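Local atomic coordinates of probable amino acid aminotransferase (Mycobacterium tuberculosis, PDB entry 6Q1S), a protein that belongs to the class IV aminotransferase family and holds 4'-deoxy-4'-aminopyridoxal-5'-phosphate, alongside 2-oxoglutaric acid, in this structure. Residues M60-W70 with L91-R99; W70-W81 with T106-V114. All coordinates share one frame; numbering follows the deposited sequence.

Interaction 1 of 2, residues M60-W70 with L91-R99; sequences MDLPEPDLPRW and LRLIYSRGR
R97, just past the end of strand 89-96, reaches across to the Schellman motif that ends helix 46-59 and grips the carbonyl of M60 end-on. R97 NH2 gives the shorter bond, 2.5 Å to M60 O at 158°, and R97 NH1 reaches the same oxygen at 3.0 Å. Both nitrogens lie in the carbonyl plane, and the oxygen lies in the guanidinium plane. NH1 also makes a weak bond to O of D61, the positive-phi C-prime residue of the motif. The arginine chain is bent at chi3 (-55°), which turns its flat end toward these carbonyls, while NE forms a salt bridge with D30; the group is thereby fixed in rotation. L62 CD2 lies over one guanidinium face, toward its rim, and 3.7 Å from R97 CA. The D61 carboxylate turns to R163 and R167 of the second subunit, where it may offset the close approach of R163 to R97. A further carbonyl, that of P63, takes a very short hydrogen bond from Y95 OH (2.5 Å), arriving at the edge of the tyrosine ring. Beyond these polar links the contact is packing between the 60-66 loop, the start of helix 67-84 and the antiparallel sheet of the small domain. L62 CB and P65 CB rest near Y95 CE2. W70 turns its edge to the face of Y95 in a T-shaped pair, the five-membered ring and the tyrosine ring having centroids 6.0 Å apart and planes at 82°. Helix 46-59 adds L50 against the indole. The six-membered ring of W70 meets the strand itself: W70 CZ3 sits 3.6 Å from L93 CB, and I94 O lies at the ring edge, 3.5 Å from W70 CH2.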
loop_
_atom_site.group_PDB
_atom_site.type_symbol
_atom_site.label_atom_id
_atom_site.label_comp_id
_atom_site.label_asym_id
_atom_site.label_seq_id
_atom_site.Cartn_x
_atom_site.Cartn_y
_atom_site.Cartn_z
ATOM N N MET B 60 -6.290 -7.420 -9.380
ATOM C CA MET B 60 -6.662 -6.067 -8.998
ATOM C C MET B 60 -7.867 -5.550 -9.766
ATOM O O MET B 60 -8.170 -4.355 -9.686
ATOM C CB MET B 60 -5.472 -5.130 -9.183
ATOM C CG MET B 60 -4.440 -5.274 -8.085
ATOM S SD MET B 60 -4.898 -4.297 -6.646
ATOM C CE MET B 60 -4.547 -2.655 -7.257
ATOM N N ASP B 61 -8.562 -6.424 -10.497
ATOM C CA ASP B 61 -9.754 -6.049 -11.258
ATOM C C ASP B 61 -9.461 -4.872 -12.182
ATOM O O ASP B 61 -10.272 -3.957 -12.344
ATOM C CB ASP B 61 -10.925 -5.749 -10.323
ATOM C CG ASP B 61 -11.254 -6.918 -9.418
ATOM O OD1 ASP B 61 -11.428 -8.042 -9.937
ATOM O OD2 ASP B 61 -11.330 -6.720 -8.188
ATOM N N LEU B 62 -8.300 -4.895 -12.770
ATOM C CA LEU B 62 -7.789 -3.950 -13.742
ATOM C C LEU B 62 -8.008 -4.483 -15.150
ATOM O O LEU B 62 -8.028 -5.699 -15.362
ATOM C CB LEU B 62 -6.295 -3.700 -13.517
ATOM C CG LEU B 62 -5.960 -2.691 -12.422
ATOM C CD1 LEU B 62 -4.501 -2.805 -12.013
ATOM C CD2 LEU B 62 -6.269 -1.289 -12.908
ATOM N N PRO B 63 -8.190 -3.599 -16.130
ATOM C CA PRO B 63 -8.324 -4.062 -17.514
ATOM C C PRO B 63 -7.129 -4.908 -17.920
ATOM O O PRO B 63 -5.992 -4.642 -17.523
ATOM C CB PRO B 63 -8.398 -2.761 -18.320
ATOM C CG PRO B 63 -8.926 -1.756 -17.350
ATOM C CD PRO B 63 -8.356 -2.140 -16.014
ATOM N N GLU B 64 -7.403 -5.942 -18.699
ATOM C CA GLU B 64 -6.372 -6.881 -19.106
ATOM C C GLU B 64 -5.308 -6.150 -19.914
ATOM O O GLU B 64 -5.641 -5.497 -20.915
ATOM C CB GLU B 64 -6.998 -8.010 -19.920
ATOM C CG GLU B 64 -6.028 -8.799 -20.776
ATOM C CD GLU B 64 -6.738 -9.783 -21.684
ATOM O OE1 GLU B 64 -6.138 -10.206 -22.695
ATOM O OE2 GLU B 64 -7.899 -10.133 -21.386
ATOM N N PRO B 65 -4.039 -6.203 -19.511
ATOM C CA PRO B 65 -3.017 -5.406 -20.201
ATOM C C PRO B 65 -2.833 -5.856 -21.642
ATOM O O PRO B 65 -2.798 -7.050 -21.947
ATOM C CB PRO B 65 -1.753 -5.643 -19.366
ATOM C CG PRO B 65 -2.023 -6.874 -18.584
ATOM C CD PRO B 65 -3.495 -6.895 -18.331
ATOM N N ASP B 66 -2.718 -4.874 -22.532
ATOM C CA ASP B 66 -2.480 -5.116 -23.952
ATOM C C ASP B 66 -1.004 -5.436 -24.140
ATOM O O ASP B 66 -0.167 -4.534 -24.208
ATOM C CB ASP B 66 -2.892 -3.896 -24.769
ATOM C CG ASP B 66 -3.118 -4.219 -26.228
ATOM O OD1 ASP B 66 -4.283 -4.447 -26.616
ATOM O OD2 ASP B 66 -2.129 -4.247 -26.989
ATOM N N LEU B 67 -0.674 -6.725 -24.218
ATOM C CA LEU B 67 0.733 -7.113 -24.286
ATOM C C LEU B 67 1.444 -6.605 -25.536
ATOM O O LEU B 67 2.608 -6.182 -25.413
ATOM C CB LEU B 67 0.873 -8.638 -24.172
ATOM C CG LEU B 67 0.484 -9.305 -22.852
ATOM C CD1 LEU B 67 0.626 -8.337 -21.681
ATOM C CD2 LEU B 67 -0.927 -9.850 -22.936
ATOM N N PRO B 68 0.852 -6.628 -26.738
ATOM C CA PRO B 68 1.542 -6.015 -27.885
ATOM C C PRO B 68 1.814 -4.534 -27.697
ATOM O O PRO B 68 2.846 -4.035 -28.167
ATOM C CB PRO B 68 0.579 -6.269 -29.052
ATOM C CG PRO B 68 -0.180 -7.477 -28.653
ATOM C CD PRO B 68 -0.352 -7.366 -27.166
ATOM N N ARG B 69 0.915 -3.814 -27.024
ATOM C CA ARG B 69 1.134 -2.395 -26.763
ATOM C C ARG B 69 2.234 -2.186 -25.729
ATOM O O ARG B 69 3.032 -1.248 -25.843
ATOM C CB ARG B 69 -0.176 -1.753 -26.301
ATOM C CG ARG B 69 -0.360 -0.291 -26.685
ATOM C CD ARG B 69 -1.810 -0.027 -27.080
ATOM N NE ARG B 69 -2.133 1.397 -27.149
ATOM C CZ ARG B 69 -2.814 2.053 -26.214
ATOM N NH1 ARG B 69 -3.249 1.414 -25.136
ATOM N NH2 ARG B 69 -3.063 3.347 -26.358
ATOM N N TRP B 70 2.289 -3.046 -24.709
ATOM C CA TRP B 70 3.345 -2.942 -23.705
ATOM C C TRP B 70 4.710 -3.298 -24.283
ATOM O O TRP B 70 5.720 -2.686 -23.919
ATOM C CB TRP B 70 3.020 -3.827 -22.501
ATOM C CG TRP B 70 2.069 -3.189 -21.537
ATOM C CD1 TRP B 70 0.742 -3.470 -21.386
ATOM C CD2 TRP B 70 2.368 -2.147 -20.601
ATOM N NE1 TRP B 70 0.199 -2.675 -20.405
ATOM C CE2 TRP B 70 1.177 -1.853 -19.907
ATOM C CE3 TRP B 70 3.527 -1.437 -20.277
ATOM C CZ2 TRP B 70 1.113 -0.882 -18.912
ATOM C CZ3 TRP B 70 3.460 -0.473 -19.287
ATOM C CH2 TRP B 70 2.262 -0.203 -18.618
ATOM N N LEU B 91 14.148 -0.178 -15.657
ATOM C CA LEU B 91 12.941 -0.004 -16.453
ATOM C C LEU B 91 11.740 -0.483 -15.649
ATOM O O LEU B 91 11.735 -1.610 -15.144
ATOM C CB LEU B 91 13.047 -0.769 -17.774
ATOM C CG LEU B 91 11.996 -0.474 -18.844
ATOM C CD1 LEU B 91 12.628 -0.468 -20.226
ATOM C CD2 LEU B 91 10.886 -1.504 -18.780
ATOM N N ARG B 92 10.725 0.371 -15.539
ATOM C CA ARG B 92 9.543 0.070 -14.744
ATOM C C ARG B 92 8.287 0.310 -15.569
ATOM O O ARG B 92 8.211 1.277 -16.331
ATOM C CB ARG B 92 9.490 0.922 -13.466
ATOM C CG ARG B 92 10.287 0.342 -12.306
ATOM C CD ARG B 92 10.415 1.335 -11.157
ATOM N NE ARG B 92 11.038 2.598 -11.542
ATOM C CZ ARG B 92 11.150 3.643 -10.728
ATOM N NH1 ARG B 92 10.687 3.569 -9.487
ATOM N NH2 ARG B 92 11.722 4.762 -11.151
ATOM N N LEU B 93 7.315 -0.588 -15.424
ATOM C CA LEU B 93 6.010 -0.476 -16.069
ATOM C C LEU B 93 4.980 -0.068 -15.026
ATOM O O LEU B 93 4.721 -0.824 -14.088
ATOM C CB LEU B 93 5.603 -1.802 -16.712
ATOM C CG LEU B 93 6.740 -2.659 -17.259
ATOM C CD1 LEU B 93 6.228 -4.031 -17.663
ATOM C CD2 LEU B 93 7.371 -1.958 -18.437
ATOM N N ILE B 94 4.387 1.110 -15.191
ATOM C CA ILE B 94 3.398 1.623 -14.249
ATOM C C ILE B 94 2.018 1.467 -14.871
ATOM O O ILE B 94 1.756 1.991 -15.960
ATOM C CB ILE B 94 3.674 3.088 -13.879
ATOM C CG1 ILE B 94 5.134 3.265 -13.458
ATOM C CG2 ILE B 94 2.733 3.538 -12.769
ATOM C CD1 ILE B 94 5.499 2.526 -12.190
ATOM N N TYR B 95 1.134 0.748 -14.181
ATOM C CA TYR B 95 -0.207 0.440 -14.676
ATOM C C TYR B 95 -1.189 0.727 -13.544
ATOM O O TYR B 95 -1.332 -0.076 -12.618
ATOM C CB TYR B 95 -0.295 -1.006 -15.152
ATOM C CG TYR B 95 -1.582 -1.364 -15.863
ATOM C CD1 TYR B 95 -2.189 -0.471 -16.736
ATOM C CD2 TYR B 95 -2.171 -2.608 -15.683
ATOM C CE1 TYR B 95 -3.363 -0.801 -17.392
ATOM C CE2 TYR B 95 -3.341 -2.948 -16.336
ATOM C CZ TYR B 95 -3.933 -2.043 -17.188
ATOM O OH TYR B 95 -5.099 -2.380 -17.840
ATOM N N SER B 96 -1.868 1.866 -13.627
ATOM C CA SER B 96 -2.774 2.323 -12.586
ATOM C C SER B 96 -4.214 2.291 -13.074
ATOM O O SER B 96 -4.486 2.226 -14.276
ATOM C CB SER B 96 -2.417 3.744 -12.144
ATOM O OG SER B 96 -3.579 4.476 -11.795
ATOM N N ARG B 97 -5.141 2.351 -12.115
ATOM C CA ARG B 97 -6.562 2.328 -12.440
ATOM C C ARG B 97 -7.022 3.592 -13.154
ATOM O O ARG B 97 -8.125 3.600 -13.712
ATOM C CB ARG B 97 -7.387 2.105 -11.169
ATOM C CG ARG B 97 -8.771 1.520 -11.424
ATOM C CD ARG B 97 -9.430 1.053 -10.134
ATOM N NE ARG B 97 -8.590 0.112 -9.397
ATOM C CZ ARG B 97 -8.590 -1.204 -9.594
ATOM N NH1 ARG B 97 -9.391 -1.744 -10.503
ATOM N NH2 ARG B 97 -7.792 -1.981 -8.878
ATOM N N GLY B 98 -6.220 4.648 -13.155
ATOM C CA GLY B 98 -6.592 5.874 -13.829
ATOM C C GLY B 98 -7.097 6.932 -12.874
ATOM O O GLY B 98 -6.955 6.850 -11.650
ATOM N N ARG B 99 -7.689 7.964 -13.467
ATOM C CA ARG B 99 -8.218 9.074 -12.692
ATOM C C ARG B 99 -9.498 8.653 -11.976
ATOM O O ARG B 99 -10.213 7.750 -12.416
ATOM C CB ARG B 99 -8.480 10.269 -13.609
ATOM C CG ARG B 99 -7.199 10.913 -14.117
ATOM C CD ARG B 99 -7.446 12.101 -15.036
ATOM N NE ARG B 99 -8.009 13.250 -14.334
ATOM C CZ ARG B 99 -8.290 14.411 -14.914
ATOM N NH1 ARG B 99 -8.056 14.576 -16.208
ATOM N NH2 ARG B 99 -8.795 15.411 -14.203
#

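Interaction 2 of 2, residues W70-W81 with T106-V114; sequences WRRAVEVATQRW and TAYVMVSPV
V109 and V111 point from strand 106-113 into helix 67-84 and carry an apolar contact that no hydrogen bond crosses. The V109 methyls divide the work. V109 CG2 sits among three helix side chains, with W70 CZ3 at 3.5 Å, A73 CB at 3.7 Å and V74 CG1 somewhat farther off, while CG1 turns to A77 CB. Because CG1 stands anti to the backbone N (chi1 164°) and CG2 anti to the carbonyl carbon, the two methyls spread along the helix, one toward each successive turn. V111 repeats the pattern one step on: its CG2 meets A77 CB, 3.7 Å away, and its CG1 presses on W81 CE3 at 3.5 Å. A77 CB thus touches a methyl of each valine, and the small side chains of A73 and A77 let the backbones come near, the axes of helix segment 70-81 and strand 106-113 passing 8.4 Å apart.

Two tryptophans take the ends of the interface. The W70 indole approaches A107 CB through CZ2 (3.5 Å) and has Y108 O near its plane at the edge; W81 reaches along the strand to S112 O and P113 with CH2.

Polar bonds stay outside the interface. T78 OG1 and T78 N both bind V74 O, from opposite faces of its plane, so this helix carbonyl is gripped twice. W81 NE1 bonds to O of D87, holding the indole from its other end, and Y108, directed away from the helix, gives its hydroxyl to a hydrogen bond with A21 of the second subunit.

Strand 3-6 continues the apolar surface, with V5 against both alanines. Helix and strand run in nearly the same direction, at 24°, the arrangement of a helix packed on one face of an antiparallel sheet in the small alpha/beta domain of class IV aminotransferases.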
loop_
_atom_site.group_PDB
_atom_site.type_symbol
_atom_site.label_atom_id
_atom_site.label_comp_id
_atom_site.label_asym_id
_atom_site.label_seq_id
_atom_site.Cartn_x
_atom_site.Cartn_y
_atom_site.Cartn_z
ATOM N N TRP B 70 2.289 -3.046 -24.709
ATOM C CA TRP B 70 3.345 -2.942 -23.705
ATOM C C TRP B 70 4.710 -3.298 -24.283
ATOM O O TRP B 70 5.720 -2.686 -23.919
ATOM C CB TRP B 70 3.020 -3.827 -22.501
ATOM C CG TRP B 70 2.069 -3.189 -21.537
ATOM C CD1 TRP B 70 0.742 -3.470 -21.386
ATOM C CD2 TRP B 70 2.368 -2.147 -20.601
ATOM N NE1 TRP B 70 0.199 -2.675 -20.405
ATOM C CE2 TRP B 70 1.177 -1.853 -19.907
ATOM C CE3 TRP B 70 3.527 -1.437 -20.277
ATOM C CZ2 TRP B 70 1.113 -0.882 -18.912
ATOM C CZ3 TRP B 70 3.460 -0.473 -19.287
ATOM C CH2 TRP B 70 2.262 -0.203 -18.618
ATOM N N ARG B 71 4.770 -4.298 -25.170
ATOM C CA ARG B 71 6.056 -4.686 -25.744
ATOM C C ARG B 71 6.648 -3.583 -26.613
ATOM O O ARG B 71 7.873 -3.478 -26.728
ATOM C CB ARG B 71 5.931 -5.980 -26.549
ATOM C CG ARG B 71 5.783 -7.233 -25.702
ATOM C CD ARG B 71 5.920 -8.494 -26.547
ATOM N NE ARG B 71 4.642 -8.992 -27.046
ATOM C CZ ARG B 71 3.967 -9.996 -26.496
ATOM N NH1 ARG B 71 4.448 -10.610 -25.425
ATOM N NH2 ARG B 71 2.813 -10.387 -27.017
ATOM N N ARG B 72 5.805 -2.774 -27.255
ATOM C CA ARG B 72 6.330 -1.674 -28.057
ATOM C C ARG B 72 6.871 -0.557 -27.172
ATOM O O ARG B 72 7.929 0.014 -27.463
ATOM C CB ARG B 72 5.255 -1.138 -29.000
ATOM C CG ARG B 72 5.757 -0.049 -29.937
ATOM C CD ARG B 72 4.651 0.432 -30.854
ATOM N NE ARG B 72 3.534 0.994 -30.104
ATOM C CZ ARG B 72 2.329 1.214 -30.617
ATOM N NH1 ARG B 72 2.083 0.912 -31.885
ATOM N NH2 ARG B 72 1.368 1.729 -29.862
ATOM N N ALA B 73 6.150 -0.218 -26.099
ATOM C CA ALA B 73 6.615 0.835 -25.203
ATOM C C ALA B 73 7.936 0.462 -24.539
ATOM O O ALA B 73 8.816 1.314 -24.374
ATOM C CB ALA B 73 5.549 1.132 -24.147
ATOM N N VAL B 74 8.097 -0.809 -24.159
ATOM C CA VAL B 74 9.361 -1.241 -23.569
ATOM C C VAL B 74 10.467 -1.241 -24.618
ATOM O O VAL B 74 11.611 -0.870 -24.333
ATOM C CB VAL B 74 9.211 -2.607 -22.870
ATOM C CG1 VAL B 74 8.097 -2.550 -21.841
ATOM C CG2 VAL B 74 8.966 -3.728 -23.858
ATOM N N GLU B 75 10.151 -1.669 -25.845
ATOM C CA GLU B 75 11.163 -1.712 -26.896
ATOM C C GLU B 75 11.613 -0.310 -27.281
ATOM O O GLU B 75 12.805 -0.076 -27.514
ATOM C CB GLU B 75 10.619 -2.455 -28.115
ATOM C CG GLU B 75 11.566 -2.471 -29.299
ATOM C CD GLU B 75 12.671 -3.491 -29.152
ATOM O OE1 GLU B 75 12.598 -4.315 -28.219
ATOM O OE2 GLU B 75 13.614 -3.469 -29.969
ATOM N N VAL B 76 10.676 0.635 -27.346
ATOM C CA VAL B 76 11.033 2.016 -27.649
ATOM C C VAL B 76 11.885 2.595 -26.527
ATOM O O VAL B 76 12.919 3.230 -26.771
ATOM C CB VAL B 76 9.763 2.854 -27.889
ATOM C CG1 VAL B 76 10.078 4.337 -27.806
ATOM C CG2 VAL B 76 9.145 2.508 -29.236
ATOM N N ALA B 77 11.468 2.375 -25.279
ATOM C CA ALA B 77 12.224 2.888 -24.142
ATOM C C ALA B 77 13.584 2.211 -24.029
ATOM O O ALA B 77 14.575 2.855 -23.667
ATOM C CB ALA B 77 11.424 2.701 -22.853
ATOM N N THR B 78 13.651 0.913 -24.337
ATOM C CA THR B 78 14.924 0.200 -24.282
ATOM C C THR B 78 15.920 0.774 -25.281
ATOM O O THR B 78 17.060 1.090 -24.926
ATOM C CB THR B 78 14.706 -1.293 -24.533
ATOM O OG1 THR B 78 13.813 -1.818 -23.543
ATOM C CG2 THR B 78 16.022 -2.045 -24.463
ATOM N N GLN B 79 15.505 0.916 -26.544
ATOM C CA GLN B 79 16.418 1.424 -27.562
ATOM C C GLN B 79 16.825 2.865 -27.292
ATOM O O GLN B 79 17.907 3.291 -27.710
ATOM C CB GLN B 79 15.772 1.327 -28.943
ATOM C CG GLN B 79 15.536 -0.082 -29.435
ATOM C CD GLN B 79 14.726 -0.109 -30.713
ATOM O OE1 GLN B 79 14.680 0.874 -31.453
ATOM N NE2 GLN B 79 14.070 -1.231 -30.973
ATOM N N ARG B 80 15.976 3.628 -26.601
ATOM C CA ARG B 80 16.338 4.995 -26.249
ATOM C C ARG B 80 17.380 5.026 -25.138
ATOM O O ARG B 80 18.283 5.871 -25.150
ATOM C CB ARG B 80 15.091 5.770 -25.831
ATOM C CG ARG B 80 15.342 7.236 -25.562
ATOM C CD ARG B 80 14.716 8.103 -26.636
ATOM N NE ARG B 80 14.803 9.517 -26.291
ATOM C CZ ARG B 80 14.051 10.467 -26.837
ATOM N NH1 ARG B 80 14.197 11.729 -26.456
ATOM N NH2 ARG B 80 13.148 10.154 -27.756
ATOM N N TRP B 81 17.282 4.105 -24.179
ATOM C CA TRP B 81 18.261 4.058 -23.098
ATOM C C TRP B 81 19.597 3.509 -23.581
ATOM O O TRP B 81 20.656 4.043 -23.229
ATOM C CB TRP B 81 17.724 3.218 -21.940
ATOM C CG TRP B 81 18.685 3.089 -20.799
ATOM C CD1 TRP B 81 19.610 2.102 -20.613
ATOM C CD2 TRP B 81 18.815 3.975 -19.680
ATOM N NE1 TRP B 81 20.310 2.322 -19.451
ATOM C CE2 TRP B 81 19.839 3.465 -18.860
ATOM C CE3 TRP B 81 18.164 5.152 -19.295
ATOM C CZ2 TRP B 81 20.229 4.088 -17.676
ATOM C CZ3 TRP B 81 18.552 5.769 -18.120
ATOM C CH2 TRP B 81 19.574 5.237 -17.326
ATOM N N THR B 106 -4.352 4.334 -16.316
ATOM C CA THR B 106 -3.066 4.973 -16.562
ATOM C C THR B 106 -2.003 3.904 -16.781
ATOM O O THR B 106 -1.917 2.940 -16.015
ATOM C CB THR B 106 -2.675 5.876 -15.392
ATOM O OG1 THR B 106 -3.734 6.808 -15.129
ATOM C CG2 THR B 106 -1.403 6.645 -15.716
ATOM N N ALA B 107 -1.210 4.068 -17.838
ATOM C CA ALA B 107 -0.205 3.076 -18.200
ATOM C C ALA B 107 0.958 3.763 -18.896
ATOM O O ALA B 107 0.752 4.474 -19.883
ATOM C CB ALA B 107 -0.808 2.001 -19.108
ATOM N N TYR B 108 2.171 3.560 -18.386
ATOM C CA TYR B 108 3.353 4.105 -19.042
ATOM C C TYR B 108 4.575 3.291 -18.642
ATOM O O TYR B 108 4.532 2.464 -17.728
ATOM C CB TYR B 108 3.549 5.592 -18.723
ATOM C CG TYR B 108 3.779 5.920 -17.265
ATOM C CD1 TYR B 108 2.713 6.167 -16.410
ATOM C CD2 TYR B 108 5.066 6.009 -16.750
ATOM C CE1 TYR B 108 2.921 6.477 -15.080
ATOM C CE2 TYR B 108 5.282 6.318 -15.421
ATOM C CZ TYR B 108 4.207 6.552 -14.591
ATOM O OH TYR B 108 4.422 6.864 -13.270
ATOM N N VAL B 109 5.674 3.547 -19.349
ATOM C CA VAL B 109 6.946 2.865 -19.149
ATOM C C VAL B 109 7.995 3.906 -18.786
ATOM O O VAL B 109 8.048 4.983 -19.390
ATOM C CB VAL B 109 7.358 2.080 -20.413
ATOM C CG1 VAL B 109 8.827 1.688 -20.361
ATOM C CG2 VAL B 109 6.480 0.855 -20.582
ATOM N N MET B 110 8.828 3.585 -17.798
ATOM C CA MET B 110 9.800 4.531 -17.268
ATOM C C MET B 110 11.147 3.856 -17.071
ATOM O O MET B 110 11.218 2.769 -16.489
ATOM C CB MET B 110 9.309 5.121 -15.943
ATOM C CG MET B 110 10.303 6.036 -15.271
ATOM S SD MET B 110 9.550 6.979 -13.936
ATOM C CE MET B 110 8.641 5.683 -13.102
ATOM N N VAL B 111 12.209 4.503 -17.549
ATOM C CA VAL B 111 13.577 4.039 -17.347
ATOM C C VAL B 111 14.311 5.066 -16.498
ATOM O O VAL B 111 14.194 6.275 -16.728
ATOM C CB VAL B 111 14.306 3.814 -18.687
ATOM C CG1 VAL B 111 15.564 2.990 -18.469
ATOM C CG2 VAL B 111 13.383 3.143 -19.690
ATOM N N SER B 112 15.076 4.586 -15.527
ATOM C CA SER B 112 15.799 5.429 -14.589
ATOM C C SER B 112 17.153 4.800 -14.310
ATOM O O SER B 112 17.359 3.613 -14.584
ATOM C CB SER B 112 15.009 5.609 -13.286
ATOM O OG SER B 112 13.809 6.332 -13.513
ATOM N N PRO B 113 18.099 5.566 -13.766
ATOM C CA PRO B 113 19.404 4.987 -13.428
ATOM C C PRO B 113 19.310 3.968 -12.303
ATOM O O PRO B 113 18.502 4.094 -11.380
ATOM C CB PRO B 113 20.236 6.203 -13.002
ATOM C CG PRO B 113 19.547 7.373 -13.618
ATOM C CD PRO B 113 18.094 7.033 -13.621
ATOM N N VAL B 114 20.163 2.956 -12.389
ATOM C CA VAL B 114 20.255 1.941 -11.332
ATOM C C VAL B 114 20.954 2.542 -10.118
ATOM O O VAL B 114 22.056 3.105 -10.257
ATOM C CB VAL B 114 20.997 0.705 -11.845
ATOM C CG1 VAL B 114 21.204 -0.298 -10.724
ATOM C CG2 VAL B 114 20.231 0.071 -12.995
#

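How the interactions relate
Interactions 1 and 2 share W70 and helix 67-84, and their centres lie 13 Å apart. Their strands, 89-96 and 106-113, are consecutive in the chain and antiparallel neighbours in one sheet, joined by probable hydrogen bonds from S96 N to T106 O and from R92 N to M110 O, each 2.6 Å. L93, Y95, V109 and V111 face the helix, whereas R92, I94 and M110 point away from it and touch V27 of the second subunit. Neither contact is in the first shell of the ligands: the L93 side chain is about 11 Å from 4'-deoxy-4'-aminopyridoxal-5'-phosphate, and that of S112 about 10 Å from 2-oxoglutaric acid.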